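Local coordinates for fructose-like phosphotransferase enzyme IIB component 3 (PDB 4TN5), which probably relays a phosphoryl group from phospho-EIIA to incoming fructose as the IIB component of a bacterial sugar phosphotransferase system, at residues I54-D65 and F74-Y85. Numbering follows the deposited sequence.
Sequences IRRADVALLITD and FEHCRYVQCSIY
Leu62 sends one methyl to the ring of Phe74 and the other to that of Tyr79. Its chi1 of -53° sets CG beside the backbone N; from there CD1 continues the chain anti to CA and CD2 branches off to Phe74. CD2 sits over the centre of the Phe74 ring, 4.0 Å from the centroid and almost on the ring normal, while CD1 lies over a face of Tyr79, displaced toward the rim and 3.6 Å from Tyr79 CD1. Both are CH-pi contacts. Phe74 belongs to the turn that precedes strand 79-82, and Ala60 CB and Ile54 CD1 both approach its ring obliquely; Ile54 CG2 reaches Cys77 SG at 3.7 Å, which joins helix 51-56 to the turn Phe74 to Cys77. Strands 59-64 and 79-82 run parallel, 8° apart, as neighbours within the mixed sheet of the alpha/beta IIB fold. Five backbone hydrogen bonds join them, and the one from Leu62 N to Val80 O is nearly straight at 178°. On the other face of the sheet, Leu61 and Val80 pack on helix 92-103, Ile63 and Cys82 on helix 84-89; Leu61 CD1 packs 3.8 Å from Val80 CB, the two side chains lying side by side. Whereas Leu62, Phe74 and Ala60 are buried, their face becomes more open toward Tyr79 and Gln81, both partly exposed: the extended Gln81 chain brings OE1 3.7 Å from Leu62 CD1, and Tyr79 lies close to a bound nickel ion. Past the strand ends, the poorly ordered Asp65 receives the N-H of Ile84 on OD1 at 3.0 Å, from above the carboxylate plane, while OD2 lies over a face of the exposed Tyr85 ring. Ser83 is the N-cap of helix 84-89, whose Ile84 side chain crosses that of Ile63 at about a right angle and touches Cys10, the inferred active-site cysteine that would carry the phosphoryl group.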
loop_
_atom_site.group_PDB
_atom_site.type_symbol
_atom_site.label_atom_id
_atom_site.label_comp_id
_atom_site.label_asym_id
_atom_site.label_seq_id
_atom_site.Cartn_x
_atom_site.Cartn_y
_atom_site.Cartn_z
ATOM N N ILE A 54 -11.511 10.323 9.127
ATOM C CA ILE A 54 -10.672 9.399 8.369
ATOM C C ILE A 54 -11.421 8.839 7.161
ATOM O O ILE A 54 -10.833 8.598 6.105
ATOM C CB ILE A 54 -10.178 8.238 9.268
ATOM C CG1 ILE A 54 -9.375 8.785 10.448
ATOM C CG2 ILE A 54 -9.336 7.247 8.474
ATOM C CD1 ILE A 54 -8.824 7.714 11.365
ATOM N N ARG A 55 -12.727 8.655 7.320
ATOM C CA ARG A 55 -13.561 8.058 6.279
ATOM C C ARG A 55 -13.990 9.071 5.209
ATOM O O ARG A 55 -14.418 8.693 4.117
ATOM C CB ARG A 55 -14.769 7.353 6.920
ATOM C CG ARG A 55 -14.467 6.133 7.787
ATOM C CD ARG A 55 -15.749 5.490 8.297
ATOM N NE ARG A 55 -15.476 4.335 9.148
ATOM C CZ ARG A 55 -15.226 3.111 8.691
ATOM N NH1 ARG A 55 -15.220 2.874 7.386
ATOM N NH2 ARG A 55 -14.980 2.125 9.542
ATOM N N ARG A 56 -13.851 10.357 5.507
ATOM C CA ARG A 56 -14.181 11.384 4.524
ATOM C C ARG A 56 -12.931 12.107 4.038
ATOM O O ARG A 56 -13.009 13.009 3.202
ATOM C CB ARG A 56 -15.175 12.389 5.099
ATOM C CG ARG A 56 -14.557 13.348 6.086
ATOM C CD ARG A 56 -15.602 14.244 6.709
ATOM N NE ARG A 56 -15.015 15.088 7.741
ATOM C CZ ARG A 56 -14.383 16.230 7.495
ATOM N NH1 ARG A 56 -14.259 16.662 6.247
ATOM N NH2 ARG A 56 -13.875 16.937 8.494
ATOM N N ALA A 57 -11.780 11.714 4.572
ATOM C CA ALA A 57 -10.508 12.250 4.110
ATOM C C ALA A 57 -10.205 11.695 2.726
ATOM O O ALA A 57 -10.487 10.532 2.441
ATOM C CB ALA A 57 -9.396 11.895 5.078
ATOM N N ASP A 58 -9.637 12.531 1.867
ATOM C CA ASP A 58 -9.308 12.108 0.514
ATOM C C ASP A 58 -7.995 11.335 0.489
ATOM O O ASP A 58 -7.752 10.533 -0.414
ATOM C CB ASP A 58 -9.240 13.315 -0.420
ATOM C CG ASP A 58 -10.557 14.063 -0.501
ATOM O OD1 ASP A 58 -11.404 13.688 -1.339
ATOM O OD2 ASP A 58 -10.744 15.025 0.274
ATOM N N VAL A 59 -7.157 11.577 1.493
ATOM C CA VAL A 59 -5.865 10.910 1.603
ATOM C C VAL A 59 -5.299 11.095 3.010
ATOM O O VAL A 59 -5.543 12.113 3.657
ATOM C CB VAL A 59 -4.865 11.437 0.541
ATOM C CG1 VAL A 59 -4.633 12.927 0.717
ATOM C CG2 VAL A 59 -3.549 10.666 0.584
ATOM N N ALA A 60 -4.564 10.097 3.491
ATOM C CA ALA A 60 -3.911 10.189 4.789
ATOM C C ALA A 60 -2.402 10.332 4.623
ATOM O O ALA A 60 -1.830 9.858 3.644
ATOM C CB ALA A 60 -4.241 8.969 5.636
ATOM N N LEU A 61 -1.760 11.001 5.571
ATOM C CA LEU A 61 -0.305 11.091 5.574
ATOM C C LEU A 61 0.246 10.528 6.875
ATOM O O LEU A 61 -0.086 11.004 7.960
ATOM C CB LEU A 61 0.160 12.534 5.372
ATOM C CG LEU A 61 1.678 12.727 5.309
ATOM C CD1 LEU A 61 2.295 11.808 4.268
ATOM C CD2 LEU A 61 2.025 14.177 5.013
ATOM N N LEU A 62 1.084 9.505 6.761
ATOM C CA LEU A 62 1.633 8.845 7.936
ATOM C C LEU A 62 3.117 9.143 8.085
ATOM O O LEU A 62 3.960 8.516 7.444
ATOM C CB LEU A 62 1.385 7.337 7.861
ATOM C CG LEU A 62 -0.076 6.954 7.615
ATOM C CD1 LEU A 62 -0.244 5.444 7.569
ATOM C CD2 LEU A 62 -0.985 7.570 8.671
ATOM N N ILE A 63 3.424 10.115 8.934
ATOM C CA ILE A 63 4.798 10.516 9.187
ATOM C C ILE A 63 5.293 9.839 10.457
ATOM O O ILE A 63 5.103 10.353 11.557
ATOM C CB ILE A 63 4.901 12.038 9.362
ATOM C CG1 ILE A 63 4.059 12.751 8.301
ATOM C CG2 ILE A 63 6.353 12.484 9.309
ATOM C CD1 ILE A 63 4.000 14.251 8.472
ATOM N N THR A 64 5.928 8.682 10.308
ATOM C CA THR A 64 6.308 7.898 11.475
ATOM C C THR A 64 7.536 7.018 11.273
ATOM O O THR A 64 7.759 6.466 10.195
ATOM C CB THR A 64 5.142 7.010 11.952
ATOM O OG1 THR A 64 5.568 6.212 13.063
ATOM C CG2 THR A 64 4.665 6.099 10.828
ATOM N N ASP A 65 8.331 6.901 12.330
ATOM C CA ASP A 65 9.422 5.944 12.371
ATOM C C ASP A 65 8.865 4.654 12.948
ATOM O O ASP A 65 9.221 3.556 12.522
ATOM C CB ASP A 65 10.537 6.452 13.287
ATOM C CG ASP A 65 10.984 7.858 12.942
ATOM O OD1 ASP A 65 11.031 8.193 11.741
ATOM O OD2 ASP A 65 11.285 8.630 13.877
ATOM N N PHE A 74 -6.330 2.967 8.779
ATOM C CA PHE A 74 -5.997 3.551 7.492
ATOM C C PHE A 74 -5.877 2.507 6.386
ATOM O O PHE A 74 -5.402 2.815 5.295
ATOM C CB PHE A 74 -4.683 4.326 7.611
ATOM C CG PHE A 74 -4.672 5.335 8.728
ATOM C CD1 PHE A 74 -5.234 6.586 8.545
ATOM C CD2 PHE A 74 -4.095 5.039 9.954
ATOM C CE1 PHE A 74 -5.230 7.520 9.560
ATOM C CE2 PHE A 74 -4.086 5.974 10.976
ATOM C CZ PHE A 74 -4.655 7.216 10.776
ATOM N N GLU A 75 -6.305 1.278 6.660
ATOM C CA GLU A 75 -6.159 0.206 5.674
ATOM C C GLU A 75 -7.003 0.434 4.418
ATOM O O GLU A 75 -6.654 -0.041 3.337
ATOM C CB GLU A 75 -6.442 -1.172 6.289
ATOM C CG GLU A 75 -7.913 -1.499 6.502
ATOM C CD GLU A 75 -8.115 -2.656 7.465
ATOM O OE1 GLU A 75 -7.418 -3.684 7.317
ATOM O OE2 GLU A 75 -8.968 -2.539 8.370
ATOM N N HIS A 76 -8.099 1.173 4.558
ATOM C CA HIS A 76 -8.961 1.476 3.417
ATOM C C HIS A 76 -8.850 2.928 2.967
ATOM O O HIS A 76 -9.795 3.489 2.411
ATOM C CB HIS A 76 -10.418 1.135 3.728
ATOM C CG HIS A 76 -10.662 -0.326 3.939
ATOM N ND1 HIS A 76 -10.482 -1.259 2.942
ATOM C CD2 HIS A 76 -11.082 -1.012 5.028
ATOM C CE1 HIS A 76 -10.772 -2.460 3.410
ATOM N NE2 HIS A 76 -11.140 -2.338 4.672
ATOM N N CYS A 77 -7.691 3.531 3.201
ATOM C CA CYS A 77 -7.460 4.906 2.790
ATOM C C CYS A 77 -6.348 4.986 1.756
ATOM O O CYS A 77 -5.421 4.177 1.764
ATOM C CB CYS A 77 -7.086 5.773 3.996
ATOM S SG CYS A 77 -8.180 5.603 5.422
ATOM N N ARG A 78 -6.455 5.954 0.856
ATOM C CA ARG A 78 -5.313 6.353 0.058
ATOM C C ARG A 78 -4.360 6.997 1.045
ATOM O O ARG A 78 -4.764 7.888 1.790
ATOM C CB ARG A 78 -5.723 7.405 -0.966
ATOM C CG ARG A 78 -6.735 6.959 -1.996
ATOM C CD ARG A 78 -7.181 8.157 -2.813
ATOM N NE ARG A 78 -7.899 7.770 -4.019
ATOM C CZ ARG A 78 -7.320 7.593 -5.200
ATOM N NH1 ARG A 78 -6.011 7.759 -5.330
ATOM N NH2 ARG A 78 -8.046 7.239 -6.250
ATOM N N TYR A 79 -3.109 6.556 1.080
ATOM C CA TYR A 79 -2.154 7.215 1.965
ATOM C C TYR A 79 -0.692 7.158 1.537
ATOM O O TYR A 79 -0.279 6.292 0.766
ATOM C CB TYR A 79 -2.320 6.757 3.425
ATOM C CG TYR A 79 -1.857 5.351 3.746
ATOM C CD1 TYR A 79 -0.513 5.073 3.967
ATOM C CD2 TYR A 79 -2.769 4.312 3.874
ATOM C CE1 TYR A 79 -0.088 3.795 4.275
ATOM C CE2 TYR A 79 -2.352 3.030 4.185
ATOM C CZ TYR A 79 -1.010 2.778 4.384
ATOM O OH TYR A 79 -0.592 1.505 4.693
ATOM N N VAL A 80 0.072 8.116 2.050
ATOM C CA VAL A 80 1.513 8.147 1.889
ATOM C C VAL A 80 2.141 7.973 3.263
ATOM O O VAL A 80 1.739 8.633 4.221
ATOM C CB VAL A 80 1.983 9.490 1.300
ATOM C CG1 VAL A 80 3.499 9.520 1.180
ATOM C CG2 VAL A 80 1.333 9.730 -0.048
ATOM N N GLN A 81 3.113 7.076 3.366
ATOM C CA GLN A 81 3.807 6.866 4.630
ATOM C C GLN A 81 5.300 7.130 4.493
ATOM O O GLN A 81 5.929 6.718 3.518
ATOM C CB GLN A 81 3.564 5.451 5.160
ATOM C CG GLN A 81 4.288 5.155 6.466
ATOM C CD GLN A 81 3.827 3.867 7.116
ATOM O OE1 GLN A 81 2.732 3.376 6.841
ATOM N NE2 GLN A 81 4.661 3.312 7.988
ATOM N N CYS A 82 5.860 7.828 5.475
ATOM C CA CYS A 82 7.290 8.100 5.506
ATOM C C CYS A 82 7.751 8.312 6.941
ATOM O O CYS A 82 6.938 8.532 7.838
ATOM C CB CYS A 82 7.621 9.333 4.664
ATOM S SG CYS A 82 6.942 10.879 5.305
ATOM N N SER A 83 9.060 8.239 7.155
ATOM C CA SER A 83 9.628 8.488 8.471
ATOM C C SER A 83 9.658 9.987 8.746
ATOM O O SER A 83 9.557 10.795 7.822
ATOM C CB SER A 83 11.037 7.902 8.565
ATOM O OG SER A 83 11.859 8.376 7.513
ATOM N N ILE A 84 9.793 10.354 10.019
ATOM C CA ILE A 84 9.835 11.763 10.405
ATOM C C ILE A 84 11.051 12.485 9.839
ATOM O O ILE A 84 10.919 13.508 9.168
ATOM C CB ILE A 84 9.813 11.957 11.935
ATOM C CG1 ILE A 84 8.386 11.839 12.463
ATOM C CG2 ILE A 84 10.376 13.326 12.312
ATOM C CD1 ILE A 84 8.222 12.354 13.882
ATOM N N TYR A 85 12.243 11.966 10.092
ATOM C CA TYR A 85 13.427 12.677 9.633
ATOM C C TYR A 85 13.492 12.781 8.097
ATOM O O TYR A 85 14.206 13.614 7.550
ATOM C CB TYR A 85 14.663 12.075 10.277
ATOM C CG TYR A 85 14.580 11.746 11.723
ATOM C CD1 TYR A 85 13.970 12.593 12.651
ATOM C CD2 TYR A 85 15.022 10.524 12.157
ATOM C CE1 TYR A 85 13.886 12.221 13.979
ATOM C CE2 TYR A 85 14.920 10.178 13.461
ATOM C CZ TYR A 85 14.370 11.015 14.365
ATOM O OH TYR A 85 14.312 10.602 15.663
#